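Local atomic coordinates of C.Elegans p53 tumor suppressor-like transcription factor (Caenorhabditis elegans, PDB entry 1T4W), a protein that activates transcription by binding the same DNA consensus sequence as p53 and promotes apoptosis in response to DNA damage, the present chain being its zinc-containing DNA-binding domain. Residues C37-Q42 against F133-M138; I60-Y65 against S80-C85; D98-I103 against F137-K142. One frame throughout, in Å; residues are numbered along the deposited sequence.

All three contacts are largely buried, and Phe137 and Met138 belong to two of them. Interaction 1 pairs two inner strands of the four-stranded antiparallel sheet through four backbone bonds and apolar packing; its outer end, at Leu38, is exposed. Interaction 3 takes up the same strand where it ends, joining it to the edge strand 101-104 with aromatic rings and reaching the zinc through Cys139. Interaction 2 lies across the core on strand 57-65 of the seven-stranded sheet and is the charged one, with a salt bridge and bridging waters; its loop runs on to zinc ligand Cys85. Phe62 and Phe137 meet between interactions 1 and 2.

Interaction 1: residues C37-Q42 against F133-M138; sequences CLVPIQ and FDIIFM
Ile41 lies over one face of the Phe133 ring, with its CB 4.2 Å from the ring centroid and displaced toward the rim on the CE1-CZ side, a CH-pi contact. Phe133 has CG in the crowded position between its backbone N and carbonyl carbon (chi1 56°), and its CE1 and CZ lie by Ile41. The branches of Ile41 divide the work: CG2 touches Phe133 CZ, while CG1 packs 3.7 Å from Ile135 CG2. That same methyl of Ile135 also meets Val39 CB, so Val39, Ile41, Phe133 and Ile135 form one apolar row on a single face of the sheet. Farther along, Val39 CG2 approaches the edge of the Phe137 ring near its plane.

The other face carries Pro40 and Asp134. Here Asp134 OD1 sits 3.1 Å from Pro40 CA. Leu38 CD2 covers Asp134 CB and Ile136 CB, crossing both side chains obliquely.

Between the two layers of side chains, strands 39-46 and 130-137 run antiparallel. Val39 and Ile135 exchange two backbone bonds, each 2.8 Å between N and O, and Ile41 and Phe133 form a second pair, with Phe133 N to Ile41 O longer at 3.2 Å. Pro40 falls at the non-hydrogen-bonded position between them. Beyond the ladder, a water accepts from Cys37 N and Phe137 N.

Backbone bonds thus fix the register, the apolar face is continued laterally by Ile6 and Val8 of strand 3-8 and Phe101 of strand 101-104 and packs on Ile60 and Phe62 of strand 57-65, and the carboxylate of Asp134 stays on the opposite face, where OD2 bonds to Asn105 ND2.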
loop_
_atom_site.group_PDB
_atom_site.type_symbol
_atom_site.label_atom_id
_atom_site.label_comp_id
_atom_site.label_asym_id
_atom_site.label_seq_id
_atom_site.Cartn_x
_atom_site.Cartn_y
_atom_site.Cartn_z
ATOM N N CYS A 37 -2.827 -4.438 -12.691
ATOM C CA CYS A 37 -2.740 -3.070 -13.215
ATOM C C CYS A 37 -1.777 -2.237 -12.383
ATOM O O CYS A 37 -1.747 -2.354 -11.152
ATOM C CB CYS A 37 -4.126 -2.390 -13.232
ATOM S SG CYS A 37 -5.298 -3.186 -14.390
ATOM N N LEU A 38 -1.001 -1.401 -13.065
ATOM C CA LEU A 38 -0.010 -0.541 -12.417
ATOM C C LEU A 38 -0.664 0.636 -11.729
ATOM O O LEU A 38 -1.270 1.486 -12.379
ATOM C CB LEU A 38 1.010 -0.033 -13.442
ATOM C CG LEU A 38 1.830 -1.163 -14.079
ATOM C CD1 LEU A 38 2.600 -0.636 -15.287
ATOM C CD2 LEU A 38 2.765 -1.754 -13.042
ATOM N N VAL A 39 -0.575 0.666 -10.405
ATOM C CA VAL A 39 -1.153 1.768 -9.651
ATOM C C VAL A 39 0.007 2.710 -9.302
ATOM O O VAL A 39 0.952 2.322 -8.625
ATOM C CB VAL A 39 -1.821 1.301 -8.345
ATOM C CG1 VAL A 39 -2.444 2.493 -7.641
ATOM C CG2 VAL A 39 -2.868 0.230 -8.629
ATOM N N PRO A 40 -0.064 3.963 -9.769
ATOM C CA PRO A 40 0.967 4.981 -9.522
ATOM C C PRO A 40 0.884 5.569 -8.109
ATOM O O PRO A 40 -0.059 6.277 -7.770
ATOM C CB PRO A 40 0.699 6.020 -10.616
ATOM C CG PRO A 40 -0.811 5.961 -10.761
ATOM C CD PRO A 40 -1.132 4.469 -10.665
ATOM N N ILE A 41 1.874 5.248 -7.290
ATOM C CA ILE A 41 1.924 5.720 -5.907
ATOM C C ILE A 41 2.986 6.812 -5.728
ATOM O O ILE A 41 4.044 6.803 -6.379
ATOM C CB ILE A 41 2.312 4.579 -4.913
ATOM C CG1 ILE A 41 1.321 3.408 -5.004
ATOM C CG2 ILE A 41 2.425 5.148 -3.461
ATOM C CD1 ILE A 41 -0.126 3.751 -4.576
ATOM N N GLN A 42 2.687 7.759 -4.857
ATOM C CA GLN A 42 3.662 8.796 -4.531
ATOM C C GLN A 42 3.717 8.885 -3.015
ATOM O O GLN A 42 2.697 9.135 -2.382
ATOM C CB GLN A 42 3.237 10.158 -5.073
ATOM C CG GLN A 42 3.124 10.206 -6.585
ATOM C CD GLN A 42 3.195 11.625 -7.106
ATOM O OE1 GLN A 42 2.474 12.510 -6.634
ATOM N NE2 GLN A 42 4.072 11.854 -8.081
ATOM N N PHE A 133 6.622 5.241 -7.483
ATOM C CA PHE A 133 6.691 3.887 -8.026
ATOM C C PHE A 133 5.284 3.385 -8.296
ATOM O O PHE A 133 4.299 3.942 -7.794
ATOM C CB PHE A 133 7.391 2.928 -7.037
ATOM C CG PHE A 133 6.745 2.881 -5.666
ATOM C CD1 PHE A 133 5.687 2.003 -5.399
ATOM C CD2 PHE A 133 7.159 3.747 -4.662
ATOM C CE1 PHE A 133 5.044 1.993 -4.143
ATOM C CE2 PHE A 133 6.523 3.750 -3.396
ATOM C CZ PHE A 133 5.457 2.864 -3.141
ATOM N N ASP A 134 5.192 2.345 -9.109
ATOM C CA ASP A 134 3.902 1.739 -9.341
ATOM C C ASP A 134 3.844 0.501 -8.496
ATOM O O ASP A 134 4.863 -0.154 -8.281
ATOM C CB ASP A 134 3.722 1.295 -10.776
ATOM C CG ASP A 134 3.620 2.449 -11.719
ATOM O OD1 ASP A 134 2.951 3.437 -11.355
ATOM O OD2 ASP A 134 4.202 2.352 -12.814
ATOM N N ILE A 135 2.666 0.198 -7.981
ATOM C CA ILE A 135 2.497 -1.054 -7.271
ATOM C C ILE A 135 1.492 -1.844 -8.111
ATOM O O ILE A 135 0.591 -1.261 -8.729
ATOM C CB ILE A 135 1.957 -0.853 -5.848
ATOM C CG1 ILE A 135 1.792 -2.214 -5.172
ATOM C CG2 ILE A 135 0.656 -0.085 -5.894
ATOM C CD1 ILE A 135 1.650 -2.141 -3.649
ATOM N N ILE A 136 1.659 -3.163 -8.177
ATOM C CA ILE A 136 0.730 -3.973 -8.954
ATOM C C ILE A 136 0.351 -5.208 -8.127
ATOM O O ILE A 136 1.217 -5.844 -7.524
ATOM C CB ILE A 136 1.358 -4.345 -10.342
ATOM C CG1 ILE A 136 0.365 -5.175 -11.154
ATOM C CG2 ILE A 136 2.663 -5.148 -10.156
ATOM C CD1 ILE A 136 0.888 -5.543 -12.530
ATOM N N PHE A 137 -0.947 -5.502 -8.054
ATOM C CA PHE A 137 -1.461 -6.633 -7.262
ATOM C C PHE A 137 -1.709 -7.829 -8.172
ATOM O O PHE A 137 -2.360 -7.709 -9.211
ATOM C CB PHE A 137 -2.738 -6.205 -6.536
ATOM C CG PHE A 137 -2.525 -5.038 -5.622
ATOM C CD1 PHE A 137 -1.992 -5.227 -4.341
ATOM C CD2 PHE A 137 -2.769 -3.747 -6.059
ATOM C CE1 PHE A 137 -1.695 -4.130 -3.503
ATOM C CE2 PHE A 137 -2.478 -2.633 -5.234
ATOM C CZ PHE A 137 -1.938 -2.828 -3.954
ATOM N N MET A 138 -1.165 -8.980 -7.785
ATOM C CA MET A 138 -1.279 -10.168 -8.607
ATOM C C MET A 138 -2.206 -11.251 -8.064
ATOM O O MET A 138 -2.041 -12.433 -8.352
ATOM C CB MET A 138 0.117 -10.727 -8.895
ATOM C CG MET A 138 0.981 -9.773 -9.740
ATOM S SD MET A 138 0.178 -9.260 -11.299
ATOM C CE MET A 138 0.290 -10.790 -12.220
HETATM O O HOH W 1 -3.012 -4.159 -9.669
#

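Interaction 2: residues I60-Y65 against S80-C85; sequences IRFVKY and SDVMKC. With ZN (zinc ion), chain B.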
loop_
_atom_site.group_PDB
_atom_site.type_symbol
_atom_site.label_atom_id
_atom_site.label_comp_id
_atom_site.label_asym_id
_atom_site.label_seq_id
_atom_site.Cartn_x
_atom_site.Cartn_y
_atom_site.Cartn_z
ATOM N N ILE A 60 7.710 -1.044 2.340
ATOM C CA ILE A 60 6.354 -1.108 1.801
ATOM C C ILE A 60 5.765 -2.492 2.110
ATOM O O ILE A 60 6.351 -3.508 1.755
ATOM C CB ILE A 60 6.357 -0.916 0.272
ATOM C CG1 ILE A 60 7.034 0.411 -0.085
ATOM C CG2 ILE A 60 4.914 -0.952 -0.258
ATOM C CD1 ILE A 60 7.538 0.464 -1.518
ATOM N N ARG A 61 4.614 -2.508 2.769
ATOM C CA ARG A 61 3.940 -3.745 3.139
ATOM C C ARG A 61 2.487 -3.736 2.690
ATOM O O ARG A 61 1.886 -2.679 2.469
ATOM C CB ARG A 61 3.958 -3.935 4.661
ATOM C CG ARG A 61 5.340 -4.212 5.296
ATOM C CD ARG A 61 5.120 -4.765 6.735
ATOM N NE ARG A 61 4.514 -6.092 6.680
ATOM C CZ ARG A 61 3.921 -6.706 7.695
ATOM N NH1 ARG A 61 3.413 -7.920 7.514
ATOM N NH2 ARG A 61 3.816 -6.110 8.883
ATOM N N PHE A 62 1.922 -4.928 2.563
ATOM C CA PHE A 62 0.534 -5.050 2.186
ATOM C C PHE A 62 -0.023 -6.109 3.134
ATOM O O PHE A 62 0.240 -7.318 3.003
ATOM C CB PHE A 62 0.394 -5.430 0.710
ATOM C CG PHE A 62 -1.027 -5.346 0.203
ATOM C CD1 PHE A 62 -1.737 -4.140 0.290
ATOM C CD2 PHE A 62 -1.656 -6.468 -0.354
ATOM C CE1 PHE A 62 -3.051 -4.039 -0.167
ATOM C CE2 PHE A 62 -2.977 -6.393 -0.821
ATOM C CZ PHE A 62 -3.683 -5.173 -0.731
ATOM N N VAL A 63 -0.790 -5.620 4.103
ATOM C CA VAL A 63 -1.339 -6.448 5.170
ATOM C C VAL A 63 -2.860 -6.427 5.297
ATOM O O VAL A 63 -3.553 -5.633 4.643
ATOM C CB VAL A 63 -0.751 -5.991 6.535
ATOM C CG1 VAL A 63 0.763 -5.836 6.409
ATOM C CG2 VAL A 63 -1.387 -4.655 6.989
ATOM N N LYS A 64 -3.372 -7.308 6.150
ATOM C CA LYS A 64 -4.808 -7.378 6.403
ATOM C C LYS A 64 -5.058 -7.186 7.888
ATOM O O LYS A 64 -4.202 -7.495 8.712
ATOM C CB LYS A 64 -5.392 -8.723 5.939
ATOM C CG LYS A 64 -4.934 -9.938 6.715
ATOM C CD LYS A 64 -5.406 -11.207 6.013
ATOM C CE LYS A 64 -4.942 -12.468 6.722
ATOM N NZ LYS A 64 -3.462 -12.539 6.845
ATOM N N TYR A 65 -6.231 -6.670 8.224
ATOM C CA TYR A 65 -6.567 -6.434 9.610
ATOM C C TYR A 65 -8.083 -6.432 9.732
ATOM O O TYR A 65 -8.797 -6.448 8.729
ATOM C CB TYR A 65 -5.985 -5.085 10.060
ATOM C CG TYR A 65 -6.644 -3.850 9.465
ATOM C CD1 TYR A 65 -7.853 -3.356 9.974
ATOM C CD2 TYR A 65 -6.070 -3.185 8.381
ATOM C CE1 TYR A 65 -8.480 -2.227 9.411
ATOM C CE2 TYR A 65 -6.682 -2.060 7.808
ATOM C CZ TYR A 65 -7.887 -1.584 8.326
ATOM O OH TYR A 65 -8.496 -0.473 7.756
ATOM N N SER A 80 0.973 -10.546 9.461
ATOM C CA SER A 80 -0.290 -10.076 8.887
ATOM C C SER A 80 -0.368 -9.921 7.371
ATOM O O SER A 80 -1.313 -9.320 6.864
ATOM C CB SER A 80 -0.672 -8.745 9.535
ATOM O OG SER A 80 0.253 -7.752 9.128
ATOM N N ASP A 81 0.601 -10.441 6.632
ATOM C CA ASP A 81 0.539 -10.277 5.181
ATOM C C ASP A 81 -0.740 -10.766 4.535
ATOM O O ASP A 81 -1.357 -11.728 5.006
ATOM C CB ASP A 81 1.681 -11.018 4.491
ATOM C CG ASP A 81 3.020 -10.419 4.787
ATOM O OD1 ASP A 81 3.059 -9.274 5.285
ATOM O OD2 ASP A 81 4.028 -11.088 4.516
ATOM N N VAL A 82 -1.136 -10.103 3.446
ATOM C CA VAL A 82 -2.281 -10.570 2.674
ATOM C C VAL A 82 -1.603 -11.702 1.905
ATOM O O VAL A 82 -0.523 -11.496 1.334
ATOM C CB VAL A 82 -2.777 -9.531 1.668
ATOM C CG1 VAL A 82 -3.909 -10.124 0.840
ATOM C CG2 VAL A 82 -3.241 -8.296 2.400
ATOM N N MET A 83 -2.210 -12.887 1.905
ATOM C CA MET A 83 -1.609 -14.057 1.265
ATOM C C MET A 83 -2.150 -14.338 -0.121
ATOM O O MET A 83 -3.359 -14.399 -0.330
ATOM C CB MET A 83 -1.824 -15.296 2.135
ATOM C CG MET A 83 -1.343 -15.150 3.573
ATOM S SD MET A 83 0.408 -14.696 3.680
ATOM C CE MET A 83 1.221 -16.174 3.075
ATOM N N LYS A 84 -1.232 -14.534 -1.052
ATOM C CA LYS A 84 -1.561 -14.811 -2.448
ATOM C C LYS A 84 -2.229 -16.194 -2.522
ATOM O O LYS A 84 -1.837 -17.091 -1.786
ATOM C CB LYS A 84 -0.255 -14.802 -3.228
ATOM C CG LYS A 84 -0.374 -14.566 -4.702
ATOM C CD LYS A 84 1.019 -14.467 -5.276
ATOM C CE LYS A 84 1.008 -14.107 -6.723
ATOM N NZ LYS A 84 2.407 -13.758 -7.079
ATOM N N CYS A 85 -3.230 -16.383 -3.381
ATOM C CA CYS A 85 -3.855 -17.703 -3.462
ATOM C C CYS A 85 -2.937 -18.694 -4.166
ATOM O O CYS A 85 -1.952 -18.316 -4.825
ATOM C CB CYS A 85 -5.213 -17.657 -4.175
ATOM S SG CYS A 85 -5.136 -17.455 -5.965
HETATM ZN ZN ZN B . -5.546 -15.153 -6.468
HETATM O O HOH W 2 3.462 -6.988 3.812
HETATM O O HOH W 3 0.903 -9.126 1.142
#
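Arg61 reaches from strand 57-65 to Asp81, and its side chain can be followed outward. From CB, CG stands anti to the carbonyl carbon (chi1 -68°); the chain then bends at chi3 (68°), and NE donates to a water 3.2 Å away. The guanidinium is covered on one face by Val63 CG1, which stands over its centre. At the tip, NH1 donates to Asp81 OD1 at 2.6 Å in a salt bridge; the oxygen lies close to the guanidinium plane, and NH1 meets it on the syn side but tilted well out of the carboxylate plane, the two flat groups being 67° apart. NH2 is hydrogen-bonded to Asn77 O, and Asp81 OD2 accepts from Ser118 N. An alanine in place of Arg61 would probably leave the buried Asp81 carboxylate without its countercharge and open a gap beside Val63.

The backbones are tied by Val82 N to Phe62 O (3.1 Å) and Lys64 N to Ser80 O (3.0 Å), either side of the single bridge between Val63 and Asp81. Lys64 NZ also bonds to Asp81 O at 2.9 Å, from above the carbonyl plane. Val82 CG2 packs on Phe62 CD2 at 3.7 Å, and a second water joins Phe62 O to Val82 O.

The salt bridge and backbone bonds join to the sheet an irregular loop that continues to zinc ligand Cys85; the buried carboxylate of Asp81 is probably kept charged by Arg61.

Interaction 3: residues D98-I103 against F137-K142; sequences DSFFYI and FMCQEK. With ZN (zinc ion), chain B.
Phe100 turns its ring under Cys139, whose CB lies 3.4 Å above the ring plane, offset toward the rim, in a CH-pi contact. CG of Phe100 is anti to its backbone N (chi1 -162°), and of the ring atoms CE2 and CZ lie nearest Cys139 CB. SG of Cys139, also anti to its backbone N (chi1 -179°), continues past the rim near CE2 in an oblique sulfur-aromatic contact and binds the zinc ion at 2.4 Å. Cys85, His88 and Cys143 complete the site.

At its CD1 edge Phe100 meets CD1 of Phe137, 4.1 Å away, the two rings touching by their edges. Phe101 packs its CB on that same CD1 of Phe137 (3.9 Å), while its own ring turns away to meet Phe120 edge-to-face.

Met138 crosses Tyr102 at about a right angle. Its CG lies beside the tyrosine ring edge, 3.5 Å from CE1, and bends at chi2 and chi3 lead the thioether away from the ring. Tyr102 OH is hydrogen-bonded to Pro96 O.

One backbone bond crosses the contact, Met138 N to Phe100 O, at 2.9 Å and nearly straight (174°). It follows the non-hydrogen-bonded pair Phe101-Phe137, where the strands part.

The chemistry is therefore almost wholly apolar and aromatic: the Phe100 ring packs against CB of a zinc ligand, with SG obliquely beside it, and Val82 and Ile177 also pack against the Phe100 ring, so this ligand joins directly onto the hydrophobic core.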
loop_
_atom_site.group_PDB
_atom_site.type_symbol
_atom_site.label_atom_id
_atom_site.label_comp_id
_atom_site.label_asym_id
_atom_site.label_seq_id
_atom_site.Cartn_x
_atom_site.Cartn_y
_atom_site.Cartn_z
ATOM N N ASP A 98 5.514 -15.889 -4.696
ATOM C CA ASP A 98 4.428 -15.899 -3.726
ATOM C C ASP A 98 4.062 -14.526 -3.157
ATOM O O ASP A 98 3.203 -14.444 -2.276
ATOM C CB ASP A 98 4.762 -16.868 -2.588
ATOM C CG ASP A 98 6.038 -16.501 -1.887
ATOM O OD1 ASP A 98 6.737 -15.605 -2.396
ATOM O OD2 ASP A 98 6.348 -17.098 -0.837
ATOM N N SER A 99 4.695 -13.447 -3.636
ATOM C CA SER A 99 4.339 -12.129 -3.099
ATOM C C SER A 99 3.001 -11.695 -3.697
ATOM O O SER A 99 2.756 -11.859 -4.894
ATOM C CB SER A 99 5.400 -11.087 -3.436
ATOM O OG SER A 99 5.095 -9.859 -2.796
ATOM N N PHE A 100 2.130 -11.153 -2.859
ATOM C CA PHE A 100 0.826 -10.702 -3.318
ATOM C C PHE A 100 0.979 -9.489 -4.261
ATOM O O PHE A 100 0.204 -9.308 -5.217
ATOM C CB PHE A 100 -0.035 -10.326 -2.102
ATOM C CG PHE A 100 -1.519 -10.264 -2.395
ATOM C CD1 PHE A 100 -2.070 -9.178 -3.081
ATOM C CD2 PHE A 100 -2.356 -11.318 -2.026
ATOM C CE1 PHE A 100 -3.450 -9.141 -3.405
ATOM C CE2 PHE A 100 -3.730 -11.298 -2.347
ATOM C CZ PHE A 100 -4.269 -10.208 -3.036
ATOM N N PHE A 101 2.006 -8.683 -4.007
ATOM C CA PHE A 101 2.227 -7.465 -4.782
ATOM C C PHE A 101 3.670 -7.257 -5.212
ATOM O O PHE A 101 4.585 -7.842 -4.644
ATOM C CB PHE A 101 1.781 -6.246 -3.962
ATOM C CG PHE A 101 2.660 -5.958 -2.769
ATOM C CD1 PHE A 101 2.690 -6.823 -1.687
ATOM C CD2 PHE A 101 3.479 -4.826 -2.743
ATOM C CE1 PHE A 101 3.525 -6.578 -0.583
ATOM C CE2 PHE A 101 4.312 -4.562 -1.652
ATOM C CZ PHE A 101 4.335 -5.440 -0.565
ATOM N N TYR A 102 3.864 -6.396 -6.204
ATOM C CA TYR A 102 5.197 -6.077 -6.710
ATOM C C TYR A 102 5.341 -4.570 -6.946
ATOM O O TYR A 102 4.351 -3.832 -7.025
ATOM C CB TYR A 102 5.473 -6.831 -8.018
ATOM C CG TYR A 102 5.297 -8.331 -7.892
ATOM C CD1 TYR A 102 4.042 -8.930 -8.065
ATOM C CD2 TYR A 102 6.376 -9.147 -7.531
ATOM C CE1 TYR A 102 3.868 -10.307 -7.875
ATOM C CE2 TYR A 102 6.212 -10.508 -7.336
ATOM C CZ TYR A 102 4.955 -11.083 -7.504
ATOM O OH TYR A 102 4.805 -12.419 -7.246
ATOM N N ILE A 103 6.588 -4.130 -7.058
ATOM C CA ILE A 103 6.917 -2.731 -7.263
ATOM C C ILE A 103 7.578 -2.586 -8.635
ATOM O O ILE A 103 8.548 -3.282 -8.946
ATOM C CB ILE A 103 7.893 -2.259 -6.142
ATOM C CG1 ILE A 103 7.253 -2.516 -4.771
ATOM C CG2 ILE A 103 8.261 -0.781 -6.322
ATOM C CD1 ILE A 103 5.932 -1.794 -4.541
ATOM N N PHE A 137 -0.947 -5.502 -8.054
ATOM C CA PHE A 137 -1.461 -6.633 -7.262
ATOM C C PHE A 137 -1.709 -7.829 -8.172
ATOM O O PHE A 137 -2.360 -7.709 -9.211
ATOM C CB PHE A 137 -2.738 -6.205 -6.536
ATOM C CG PHE A 137 -2.525 -5.038 -5.622
ATOM C CD1 PHE A 137 -1.992 -5.227 -4.341
ATOM C CD2 PHE A 137 -2.769 -3.747 -6.059
ATOM C CE1 PHE A 137 -1.695 -4.130 -3.503
ATOM C CE2 PHE A 137 -2.478 -2.633 -5.234
ATOM C CZ PHE A 137 -1.938 -2.828 -3.954
ATOM N N MET A 138 -1.165 -8.980 -7.785
ATOM C CA MET A 138 -1.279 -10.168 -8.607
ATOM C C MET A 138 -2.206 -11.251 -8.064
ATOM O O MET A 138 -2.041 -12.433 -8.352
ATOM C CB MET A 138 0.117 -10.727 -8.895
ATOM C CG MET A 138 0.981 -9.773 -9.740
ATOM S SD MET A 138 0.178 -9.260 -11.299
ATOM C CE MET A 138 0.290 -10.790 -12.220
ATOM N N CYS A 139 -3.183 -10.836 -7.272
ATOM C CA CYS A 139 -4.178 -11.757 -6.742
ATOM C C CYS A 139 -5.304 -10.807 -6.379
ATOM O O CYS A 139 -5.129 -9.583 -6.409
ATOM C CB CYS A 139 -3.617 -12.529 -5.538
ATOM S SG CYS A 139 -4.721 -13.740 -4.771
ATOM N N GLN A 140 -6.472 -11.326 -6.066
ATOM C CA GLN A 140 -7.546 -10.405 -5.763
ATOM C C GLN A 140 -8.505 -10.887 -4.695
ATOM O O GLN A 140 -8.455 -12.038 -4.255
ATOM C CB GLN A 140 -8.282 -10.091 -7.055
ATOM C CG GLN A 140 -9.001 -11.268 -7.649
ATOM C CD GLN A 140 -9.443 -10.978 -9.054
ATOM O OE1 GLN A 140 -9.869 -9.869 -9.357
ATOM N NE2 GLN A 140 -9.351 -11.973 -9.924
ATOM N N GLU A 141 -9.381 -9.982 -4.283
ATOM C CA GLU A 141 -10.366 -10.263 -3.255
ATOM C C GLU A 141 -11.147 -11.542 -3.565
ATOM O O GLU A 141 -11.351 -12.385 -2.696
ATOM C CB GLU A 141 -11.339 -9.078 -3.165
ATOM C CG GLU A 141 -12.104 -8.977 -1.864
ATOM C CD GLU A 141 -13.010 -7.769 -1.857
ATOM O OE1 GLU A 141 -14.114 -7.848 -2.442
ATOM O OE2 GLU A 141 -12.602 -6.738 -1.292
ATOM N N LYS A 142 -11.579 -11.678 -4.815
ATOM C CA LYS A 142 -12.365 -12.827 -5.228
ATOM C C LYS A 142 -11.700 -14.162 -4.874
ATOM O O LYS A 142 -12.384 -15.144 -4.600
ATOM C CB LYS A 142 -12.623 -12.736 -6.733
ATOM C CG LYS A 142 -13.681 -13.671 -7.251
ATOM C CD LYS A 142 -13.902 -13.470 -8.747
ATOM C CE LYS A 142 -15.013 -14.380 -9.265
ATOM N NZ LYS A 142 -15.237 -14.238 -10.735
HETATM ZN ZN ZN B . -5.546 -15.153 -6.468
#